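Local coordinates for periplasmic chaperone Spy (Escherichia coli, PDB 5WO2), which acts as an ATP-independent periplasmic chaperone, a cradle-shaped homodimer that limits protein aggregation and lets client proteins fold while they remain bound, at residues A36-D39 with I40-D44; E52-I55 with A56-E60; L67-M70 with E71-K75. One frame throughout, in Å; residues are numbered along the deposited sequence.

Interaction 1: residues A36-D39 with I40-D44. With ZN (zinc ion), chain R; ZN (zinc ion), chain X; IMD (imidazole), chain Q.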
ATOM      1  N   ALA B  36      -6.568   4.984 -13.910  1.00 41.10           N
ATOM      2  CA  ALA B  36      -7.981   4.914 -13.580  1.00 39.66           C
ATOM      3  C   ALA B  36      -8.281   5.712 -12.303  1.00 37.68           C
ATOM      4  O   ALA B  36      -9.286   6.429 -12.239  1.00 39.26           O
ATOM      5  CB  ALA B  36      -8.422   3.448 -13.420  1.00 41.92           C
ATOM      6  N   MET B  37      -7.432   5.575 -11.289  1.00 37.14           N
ATOM      7  CA  MET B  37      -7.581   6.375 -10.074  1.00 35.07           C
ATOM      8  C   MET B  37      -7.507   7.855 -10.399  1.00 34.84           C
ATOM      9  O   MET B  37      -8.309   8.684  -9.929  1.00 34.16           O
ATOM     10  CB  MET B  37      -6.488   6.029  -9.065  1.00 37.37           C
ATOM     11  CG  MET B  37      -6.666   6.767  -7.751  1.00 37.55           C
ATOM     12  SD  MET B  37      -5.527   6.288  -6.468  1.00 68.42           S
ATOM     13  CE  MET B  37      -6.262   7.146  -5.077  1.00 57.24           C
ATOM     14  N   HIS B  38      -6.513   8.205 -11.193  1.00 34.85           N
ATOM     15  CA  HIS B  38      -6.376   9.597 -11.593  1.00 34.58           C
ATOM     16  C   HIS B  38      -7.647  10.103 -12.237  1.00 33.49           C
ATOM     17  O   HIS B  38      -8.137  11.198 -11.892  1.00 31.80           O
ATOM     18  CB  HIS B  38      -5.213   9.752 -12.552  1.00 34.46           C
ATOM     19  CG  HIS B  38      -4.792  11.170 -12.767  1.00 31.99           C
ATOM     20  ND1 HIS B  38      -3.835  11.509 -13.691  1.00 32.38           N
ATOM     21  CD2 HIS B  38      -5.222  12.336 -12.221  1.00 29.68           C
ATOM     22  CE1 HIS B  38      -3.636  12.812 -13.666  1.00 31.97           C
ATOM     23  NE2 HIS B  38      -4.465  13.347 -12.780  1.00 30.69           N
ATOM     24  N   ASP B  39      -8.223   9.308 -13.146  1.00 35.64           N
ATOM     25  CA  ASP B  39      -9.381   9.777 -13.886  1.00 35.61           C
ATOM     26  C   ASP B  39     -10.634   9.866 -12.999  1.00 35.68           C
ATOM     27  O   ASP B  39     -11.563  10.591 -13.327  1.00 39.51           O
ATOM     28  CB  ASP B  39      -9.623   8.870 -15.126  1.00 37.17           C
ATOM     29  CG  ASP B  39      -8.520   9.057 -16.193  1.00 39.05           C
ATOM     30  OD1 ASP B  39      -7.788  10.051 -16.035  1.00 41.30           O
ATOM     31  OD2 ASP B  39      -8.321   8.242 -17.134  1.00 39.60           O
ATOM     32  N   ILE B  40     -10.648   9.158 -11.879  1.00 32.95           N
ATOM     33  CA  ILE B  40     -11.761   9.244 -10.927  1.00 32.68           C
ATOM     34  C   ILE B  40     -11.630  10.503 -10.079  1.00 29.65           C
ATOM     35  O   ILE B  40     -12.617  11.176  -9.788  1.00 29.84           O
ATOM     36  CB  ILE B  40     -11.788   7.995 -10.030  1.00 36.63           C
ATOM     37  CG1 ILE B  40     -12.380   6.832 -10.844  1.00 43.09           C
ATOM     38  CG2 ILE B  40     -12.616   8.218  -8.768  1.00 36.29           C
ATOM     39  CD1 ILE B  40     -11.966   5.533 -10.352  1.00 47.24           C
ATOM     40  N   ILE B  41     -10.397  10.829  -9.721  1.00 27.56           N
ATOM     41  CA  ILE B  41     -10.127  12.015  -8.936  1.00 29.57           C
ATOM     42  C   ILE B  41     -10.321  13.284  -9.768  1.00 28.64           C
ATOM     43  O   ILE B  41     -10.977  14.195  -9.324  1.00 29.99           O
ATOM     44  CB  ILE B  41      -8.716  11.969  -8.360  1.00 32.42           C
ATOM     45  CG1 ILE B  41      -8.651  10.828  -7.341  1.00 36.10           C
ATOM     46  CG2 ILE B  41      -8.313  13.356  -7.810  1.00 34.72           C
ATOM     47  CD1 ILE B  41      -7.258  10.569  -6.789  1.00 39.43           C
ATOM     48  N   ALA B  42      -9.747  13.333 -10.964  1.00 31.54           N
ATOM     49  CA  ALA B  42      -9.834  14.502 -11.858  1.00 34.22           C
ATOM     50  C   ALA B  42     -11.076  14.452 -12.720  1.00 39.90           C
ATOM     51  O   ALA B  42     -10.977  14.309 -13.950  1.00 45.51           O
ATOM     52  CB  ALA B  42      -8.622  14.570 -12.762  1.00 34.44           C
ATOM     53  N   SER B  43     -12.238  14.476 -12.083  1.00 38.90           N
ATOM     54  CA  SER B  43     -13.518  14.342 -12.772  1.00 37.73           C
ATOM     55  C   SER B  43     -14.455  15.350 -12.144  1.00 34.75           C
ATOM     56  O   SER B  43     -14.309  15.635 -10.967  1.00 32.55           O
ATOM     57  CB  SER B  43     -14.101  12.938 -12.641  1.00 39.20           C
ATOM     58  OG  SER B  43     -15.390  12.957 -13.190  1.00 43.64           O
ATOM     59  N   ASP B  44     -15.425  15.874 -12.906  1.00 35.00           N
ATOM     60  CA  ASP B  44     -16.285  16.922 -12.393  1.00 34.14           C
ATOM     61  C   ASP B  44     -17.175  16.431 -11.249  1.00 33.90           C
ATOM     62  O   ASP B  44     -17.639  17.227 -10.439  1.00 34.83           O
ATOM     63  CB  ASP B  44     -17.179  17.521 -13.496  1.00 43.30           C
ATOM     64  CG  ASP B  44     -16.426  18.481 -14.436  1.00 48.27           C
ATOM     65  OD1 ASP B  44     -15.242  18.780 -14.180  1.00 46.76           O
ATOM     66  OD2 ASP B  44     -17.027  18.964 -15.444  1.00 53.52           O
TER
HETATM   67 ZN    ZN R 202      -2.539  10.376 -14.758  0.71 25.23          ZN
HETATM   68 ZN    ZN X 208     -15.549  19.852 -16.529  1.00121.58          ZN
HETATM   69  N1  IMD Q 201      -5.093   9.208 -16.961  1.00 37.52           N
HETATM   70  C2  IMD Q 201      -4.143   9.555 -16.085  1.00 35.95           C
HETATM   71  N3  IMD Q 201      -3.063   9.959 -16.761  1.00 34.78           N
HETATM   72  C4  IMD Q 201      -3.299   9.807 -18.080  1.00 33.92           C
HETATM   73  C5  IMD Q 201      -4.574   9.313 -18.198  1.00 35.29           C
HETATM   74  O   HOH W   1     -11.819  12.036 -15.519  1.00 49.12           O
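The imidazole ring of His-38 approaches the methyl group of Ala-42 one helical turn later, CD2 to CB 4.1 Å, at an oblique angle. Its ND1 binds a zinc ion at 2.0 Å, a site shared with N3 of an imidazole molecule, probably from the crystallisation liquor, and with Glu-93 of the second subunit; NE2 is hydrogen-bonded to Asn-89 of that subunit. The bound imidazole also donates from N1 to Asp-39 OD1 (3.0 Å), so Asp-39 acts as a second-shell residue holding the ligand. This is the C-terminal end of helix 32-41. The last turn closes with a nearly straight bond from Ala-42 N to His-38 O (2.8 Å, 174° at the hydrogen), after which Ala-42 centres an inverse gamma turn. A water donating to both Asp-39 O and Ala-42 O spans the helix end, and just beyond it Asp-44 OD2 binds a separate zinc ion at 2.0 Å. The extended chain of Met-37 brings CG and CE each to 4.0 Å from Ile-41 CD1. Ile-40 CD1 comes to 3.4 Å from Ala-36 O; the Ile-40 side chain packs on Gln-54 of helix 48-77 and on Met-70 of the second subunit.

Interaction 2: residues E52-I55 with A56-E60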
ATOM      1  N   GLU B  52     -15.675   2.096  -7.069  1.00 27.86           N
ATOM      2  CA  GLU B  52     -15.697   0.744  -6.526  1.00 26.55           C
ATOM      3  C   GLU B  52     -15.042  -0.251  -7.494  1.00 25.70           C
ATOM      4  O   GLU B  52     -14.348  -1.185  -7.065  1.00 24.71           O
ATOM      5  CB  GLU B  52     -17.113   0.306  -6.207  1.00 27.07           C
ATOM      6  CG  GLU B  52     -17.692   1.060  -5.004  1.00 30.60           C
ATOM      7  CD  GLU B  52     -19.147   0.682  -4.684  1.00 31.47           C
ATOM      8  OE1 GLU B  52     -20.005   0.725  -5.586  1.00 32.94           O
ATOM      9  OE2 GLU B  52     -19.427   0.408  -3.502  1.00 33.89           O
ATOM     10  N   ALA B  53     -15.268  -0.066  -8.798  1.00 26.40           N
ATOM     11  CA  ALA B  53     -14.652  -0.977  -9.746  1.00 27.38           C
ATOM     12  C   ALA B  53     -13.121  -0.866  -9.754  1.00 25.96           C
ATOM     13  O   ALA B  53     -12.409  -1.878  -9.827  1.00 25.42           O
ATOM     14  CB  ALA B  53     -15.227  -0.748 -11.165  1.00 27.41           C
ATOM     15  N   GLN B  54     -12.634   0.356  -9.621  1.00 26.72           N
ATOM     16  CA  GLN B  54     -11.189   0.641  -9.550  1.00 27.04           C
ATOM     17  C   GLN B  54     -10.602  -0.003  -8.326  1.00 27.38           C
ATOM     18  O   GLN B  54      -9.553  -0.654  -8.400  1.00 27.87           O
ATOM     19  CB  GLN B  54     -10.915   2.152  -9.519  1.00 32.14           C
ATOM     20  CG  GLN B  54      -9.455   2.505  -9.777  1.00 39.56           C
ATOM     21  CD  GLN B  54      -8.577   2.466  -8.530  1.00 47.13           C
ATOM     22  OE1 GLN B  54      -9.082   2.493  -7.398  1.00 48.51           O
ATOM     23  NE2 GLN B  54      -7.246   2.408  -8.734  1.00 51.37           N
ATOM     24  N   ILE B  55     -11.307   0.104  -7.203  1.00 25.60           N
ATOM     25  CA  ILE B  55     -10.826  -0.499  -5.967  1.00 26.34           C
ATOM     26  C   ILE B  55     -10.752  -2.032  -6.086  1.00 23.48           C
ATOM     27  O   ILE B  55      -9.744  -2.669  -5.741  1.00 25.54           O
ATOM     28  CB  ILE B  55     -11.715  -0.083  -4.768  1.00 24.20           C
ATOM     29  CG1 ILE B  55     -11.543   1.409  -4.469  1.00 25.86           C
ATOM     30  CG2 ILE B  55     -11.431  -0.968  -3.504  1.00 28.43           C
ATOM     31  CD1 ILE B  55     -12.596   1.925  -3.551  1.00 27.84           C
ATOM     32  N   ALA B  56     -11.791  -2.641  -6.642  1.00 23.93           N
ATOM     33  CA  ALA B  56     -11.804  -4.083  -6.860  1.00 22.76           C
ATOM     34  C   ALA B  56     -10.667  -4.521  -7.778  1.00 24.18           C
ATOM     35  O   ALA B  56     -10.041  -5.572  -7.560  1.00 22.80           O
ATOM     36  CB  ALA B  56     -13.121  -4.478  -7.432  1.00 23.90           C
ATOM     37  N   LYS B  57     -10.384  -3.746  -8.814  1.00 26.74           N
ATOM     38  CA  LYS B  57      -9.295  -4.112  -9.701  1.00 31.54           C
ATOM     39  C   LYS B  57      -7.949  -4.013  -8.959  1.00 30.26           C
ATOM     40  O   LYS B  57      -7.061  -4.876  -9.118  1.00 33.76           O
ATOM     41  CB  LYS B  57      -9.328  -3.243 -10.949  1.00 35.27           C
ATOM     42  CG  LYS B  57      -8.202  -3.538 -11.935  1.00 44.47           C
ATOM     43  CD  LYS B  57      -8.723  -3.660 -13.389  1.00 51.80           C
ATOM     44  CE  LYS B  57      -7.799  -4.562 -14.279  1.00 58.77           C
ATOM     45  NZ  LYS B  57      -7.674  -5.971 -13.775  1.00 58.83           N
ATOM     46  N   MET B  58      -7.803  -2.991  -8.125  0.62 31.15           N
ATOM     47  CA  MET B  58      -6.578  -2.846  -7.361  0.62 31.75           C
ATOM     48  C   MET B  58      -6.380  -4.008  -6.378  0.62 27.23           C
ATOM     49  O   MET B  58      -5.238  -4.363  -6.093  0.62 28.93           O
ATOM     50  CB  MET B  58      -6.576  -1.526  -6.628  0.62 32.30           C
ATOM     51  CG  MET B  58      -6.504  -0.356  -7.578  0.62 35.93           C
ATOM     52  SD  MET B  58      -6.593   1.190  -6.677  0.62 51.09           S
ATOM     53  CE  MET B  58      -5.011   1.157  -5.850  0.62 47.10           C
ATOM     54  N   GLU B  59      -7.468  -4.635  -5.903  1.00 28.24           N
ATOM     55  CA  GLU B  59      -7.351  -5.810  -5.024  1.00 27.20           C
ATOM     56  C   GLU B  59      -6.595  -6.973  -5.719  1.00 28.40           C
ATOM     57  O   GLU B  59      -5.860  -7.738  -5.057  1.00 27.53           O
ATOM     58  CB  GLU B  59      -8.724  -6.306  -4.543  1.00 27.28           C
ATOM     59  CG  GLU B  59      -9.429  -5.422  -3.536  1.00 30.17           C
ATOM     60  CD  GLU B  59      -8.766  -5.418  -2.144  1.00 31.57           C
ATOM     61  OE1 GLU B  59      -8.290  -6.494  -1.681  1.00 32.99           O
ATOM     62  OE2 GLU B  59      -8.762  -4.351  -1.503  1.00 34.04           O
ATOM     63  N   GLU B  60      -6.696  -7.091  -7.040  1.00 28.68           N
ATOM     64  CA  GLU B  60      -5.932  -8.075  -7.812  0.51 31.44           C
ATOM     65  C   GLU B  60      -4.439  -7.876  -7.655  1.00 30.32           C
ATOM     66  O   GLU B  60      -3.665  -8.789  -7.434  1.00 30.10           O
ATOM     67  CB  GLU B  60      -6.265  -7.974  -9.305  0.51 32.68           C
ATOM     68  CG  GLU B  60      -7.717  -8.195  -9.633  0.51 33.02           C
ATOM     69  CD  GLU B  60      -7.955  -8.374 -11.128  0.51 34.76           C
ATOM     70  OE1 GLU B  60      -9.101  -8.212 -11.548  0.51 34.35           O
ATOM     71  OE2 GLU B  60      -7.004  -8.702 -11.880  0.51 37.20           O
TER
HETATM   72  O   HOH W   2      -7.745  -2.411  -3.160  1.00 60.60           O
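Across these two turns of helix 48-77, Lys-57 N donates to Ala-53 O at 2.9 Å and Met-58 N to Gln-54 O at the same length, each as an i to i+4 bond. Ala-56 N to Glu-52 O and Glu-59 N to Ile-55 O continue the pattern, the last being the most bent at 141°. A water adds a side-chain route beside it, donating to Glu-59 OE2 at 2.7 Å and, over a longer 3.3 Å, to Ile-55 O. The other oxygen of Glu-59, OE1, forms a salt bridge with Arg-62 of the second subunit, and Glu-52 pairs with Lys-63 there. In one of two modelled conformers of Glu-60, its OE2 lies 3.4 Å from Lys-57 NZ, a salt bridge along one flank.

Packing follows on the flank facing helix 32-41. Gln-54 turns at chi2 (-85°), which brings its amide across the Met-58 thioether; because Met-58 is modelled in two conformers, the very short approach between the two groups is doubtful. Met-58 also touches Glu-33. On the dimer side, Ile-55 packs against Leu-67 of the second subunit.

Glu-52 and Glu-59 thus make the salt bridges to that subunit beside apolar Ile-55, whereas Gln-54, set between helix 32-41 and Met-70 of the second subunit, uses an amide N-H for Glu-33 O and buries OE1 without a partner in the model.

Interaction 3: residues L67-M70 with E71-K75. With ZN (zinc ion), chain Y; ZN (zinc ion), chain V.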
ATOM      1  N   LEU B  67       1.265 -11.546  -1.810  1.00 27.53           N
ATOM      2  CA  LEU B  67       1.704 -12.928  -1.819  1.00 26.31           C
ATOM      3  C   LEU B  67       3.197 -13.009  -2.104  1.00 29.42           C
ATOM      4  O   LEU B  67       3.907 -13.848  -1.541  1.00 29.68           O
ATOM      5  CB  LEU B  67       0.946 -13.762  -2.865  1.00 29.07           C
ATOM      6  CG  LEU B  67      -0.499 -14.121  -2.559  1.00 28.71           C
ATOM      7  CD1 LEU B  67      -1.193 -14.825  -3.771  1.00 34.50           C
ATOM      8  CD2 LEU B  67      -0.408 -15.105  -1.338  1.00 32.77           C
ATOM      9  N   ALA B  68       3.682 -12.186  -3.015  1.00 30.39           N
ATOM     10  CA  ALA B  68       5.107 -12.272  -3.378  1.00 33.83           C
ATOM     11  C   ALA B  68       5.937 -11.806  -2.193  1.00 33.16           C
ATOM     12  O   ALA B  68       6.954 -12.409  -1.856  1.00 33.83           O
ATOM     13  CB  ALA B  68       5.408 -11.441  -4.587  1.00 37.73           C
ATOM     14  N   HIS B  69       5.475 -10.747  -1.535  1.00 30.87           N
ATOM     15  CA  HIS B  69       6.210 -10.163  -0.403  1.00 32.67           C
ATOM     16  C   HIS B  69       6.267 -11.135   0.764  1.00 31.57           C
ATOM     17  O   HIS B  69       7.332 -11.370   1.342  1.00 33.83           O
ATOM     18  CB  HIS B  69       5.556  -8.864   0.072  1.00 32.66           C
ATOM     19  CG  HIS B  69       6.295  -8.184   1.191  1.00 36.46           C
ATOM     20  ND1 HIS B  69       7.516  -7.563   1.008  1.00 42.27           N
ATOM     21  CD2 HIS B  69       5.992  -8.027   2.504  1.00 35.32           C
ATOM     22  CE1 HIS B  69       7.924  -7.047   2.155  1.00 43.10           C
ATOM     23  NE2 HIS B  69       7.017  -7.311   3.080  1.00 38.48           N
ATOM     24  N   MET B  70       5.126 -11.714   1.126  1.00 28.91           N
ATOM     25  CA  MET B  70       5.143 -12.673   2.241  1.00 28.09           C
ATOM     26  C   MET B  70       5.932 -13.898   1.881  1.00 28.65           C
ATOM     27  O   MET B  70       6.602 -14.438   2.761  1.00 29.04           O
ATOM     28  CB  MET B  70       3.728 -13.040   2.707  1.00 26.79           C
ATOM     29  CG  MET B  70       2.996 -11.777   3.306  1.00 25.11           C
ATOM     30  SD  MET B  70       1.507 -12.264   4.222  1.00 39.84           S
ATOM     31  CE  MET B  70       0.458 -12.344   2.848  1.00 33.12           C
ATOM     32  N   GLU B  71       5.887 -14.338   0.612  1.00 29.77           N
ATOM     33  CA  GLU B  71       6.607 -15.550   0.274  1.00 33.21           C
ATOM     34  C   GLU B  71       8.083 -15.277   0.385  1.00 34.53           C
ATOM     35  O   GLU B  71       8.821 -16.111   0.897  1.00 36.46           O
ATOM     36  CB  GLU B  71       6.290 -16.083  -1.120  1.00 34.65           C
ATOM     37  CG  GLU B  71       7.065 -17.375  -1.410  1.00 40.17           C
ATOM     38  CD  GLU B  71       6.519 -18.220  -2.553  1.00 46.39           C
ATOM     39  OE1 GLU B  71       5.592 -17.798  -3.254  1.00 47.00           O
ATOM     40  OE2 GLU B  71       7.038 -19.343  -2.760  1.00 51.43           O
ATOM     41  N   THR B  72       8.509 -14.113  -0.082  1.00 34.87           N
ATOM     42  CA  THR B  72       9.912 -13.708  -0.027  1.00 37.60           C
ATOM     43  C   THR B  72      10.393 -13.605   1.420  1.00 36.20           C
ATOM     44  O   THR B  72      11.439 -14.141   1.758  1.00 37.69           O
ATOM     45  CB  THR B  72      10.110 -12.370  -0.775  1.00 40.96           C
ATOM     46  OG1 THR B  72       9.774 -12.564  -2.155  1.00 44.50           O
ATOM     47  CG2 THR B  72      11.531 -11.889  -0.712  1.00 42.45           C
ATOM     48  N   GLN B  73       9.630 -12.939   2.279  1.00 32.87           N
ATOM     49  CA  GLN B  73      10.029 -12.820   3.672  1.00 33.54           C
ATOM     50  C   GLN B  73      10.074 -14.173   4.386  1.00 32.20           C
ATOM     51  O   GLN B  73      10.937 -14.424   5.232  1.00 33.09           O
ATOM     52  CB  GLN B  73       9.085 -11.891   4.402  1.00 32.16           C
ATOM     53  CG  GLN B  73       9.156 -10.451   3.856  1.00 34.91           C
ATOM     54  CD  GLN B  73      10.487  -9.822   4.126  1.00 41.50           C
ATOM     55  OE1 GLN B  73      10.941  -9.790   5.270  1.00 44.42           O
ATOM     56  NE2 GLN B  73      11.148  -9.354   3.075  1.00 44.29           N
ATOM     57  N   ASN B  74       9.129 -15.049   4.059  1.00 31.81           N
ATOM     58  CA  ASN B  74       9.151 -16.407   4.591  1.00 31.66           C
ATOM     59  C   ASN B  74      10.418 -17.139   4.144  1.00 34.97           C
ATOM     60  O   ASN B  74      11.041 -17.858   4.920  1.00 36.40           O
ATOM     61  CB  ASN B  74       7.898 -17.173   4.142  1.00 32.35           C
ATOM     62  CG  ASN B  74       7.844 -18.569   4.676  1.00 35.25           C
ATOM     63  OD1 ASN B  74       8.351 -19.514   4.051  1.00 37.56           O
ATOM     64  ND2 ASN B  74       7.245 -18.728   5.847  1.00 36.75           N
ATOM     65  N   LYS B  75      10.804 -16.956   2.889  1.00 36.30           N
ATOM     66  CA  LYS B  75      11.982 -17.675   2.402  1.00 41.62           C
ATOM     67  C   LYS B  75      13.218 -17.175   3.148  1.00 42.72           C
ATOM     68  O   LYS B  75      14.130 -17.934   3.455  1.00 44.16           O
ATOM     69  CB  LYS B  75      12.146 -17.498   0.896  1.00 45.34           C
ATOM     70  CG  LYS B  75      11.235 -18.413   0.069  1.00 49.51           C
ATOM     71  CD  LYS B  75      11.494 -18.277  -1.436  1.00 54.77           C
ATOM     72  CE  LYS B  75      10.366 -18.866  -2.237  1.00 57.57           C
ATOM     73  NZ  LYS B  75       9.937 -20.204  -1.716  1.00 60.28           N
TER
HETATM   74 ZN    ZN Y 209       8.665  -7.532  -0.903  1.00109.00          ZN
HETATM   75 ZN    ZN V 206       7.277  -6.737   4.891  0.60 34.41          ZN
HETATM   76  O   HOH W   3       3.622 -16.228  -3.368  1.00 45.04           O
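His-69 and Gln-73 meet beside a metal site on helix 48-77, where the histidine ring binds zinc through both nitrogens: ND1 to one ion at 2.2 Å and NE2 to another at 1.9 Å. Thr-97, through its terminal carboxylate, is a further ligand of the ion on NE2. One turn along, Gln-73 CG sits over one face of this ring in a CH-pi contact, 4.0 Å from the centroid and 17° off the ring normal. The contact is displaced toward the rim, and the Gln-73 amide is turned only 20° from the ring plane. His-69 has CG anti to the backbone N (chi1 -177°), which directs the ring along the helix toward Gln-73, whose own CG is swung beside its backbone N.

Thr-72 grips Ala-68 O twice, from OG1 at 2.8 Å and from its backbone N at 2.9 Å. The two donors come from opposite faces of the carbonyl plane; the hydroxyl hydrogen is used within the helix, and Ala-68 O accepts two bonds. Glu-71 extends to a water bound at OE1, which also donates weakly to Leu-67 O, while OE2 forms a salt bridge with Lys-75 NZ at 3.2 Å, the lysine donating a weak hydrogen bond. Further backbone i to i+4 bonds, such as Asn-74 N to Met-70 O, run through the turn.

Thr-72 and Lys-75 pack on Ile-18 of helix 9-21. In the second subunit, Met-70 touches Gln-54, Glu-71 and Asn-74 pack on Phe-46, and Asn-74 ND2 makes weak hydrogen bonds to backbone oxygens of Ile-40, Ile-41 and Ser-43 around the end of helix 32-41.

Overall arrangement
All three contacts are local, in series along this LTXXQ-family (CpxP/Spy) piece of the chaperone, whose homodimer forms the elongated cradle. Interactions 2 and 3 lie wholly within helix 48-77, centres about 22 Å apart; interaction 1 runs off the end of helix 32-41. Only interactions 1 and 2 touch, where Ile-40 CD1 meets Gln-54 CB at 3.6 Å. Interactions 1 and 3 each bury three of eight touching residues, while interaction 2 buries two and exposes three. Their chemistry differs: zinc and a helix terminus in interaction 1, salt bridges beside buried Gln-54 and Ile-55 in interaction 2, zinc with a doubly bonded carbonyl in interaction 3. Each also meets the second subunit.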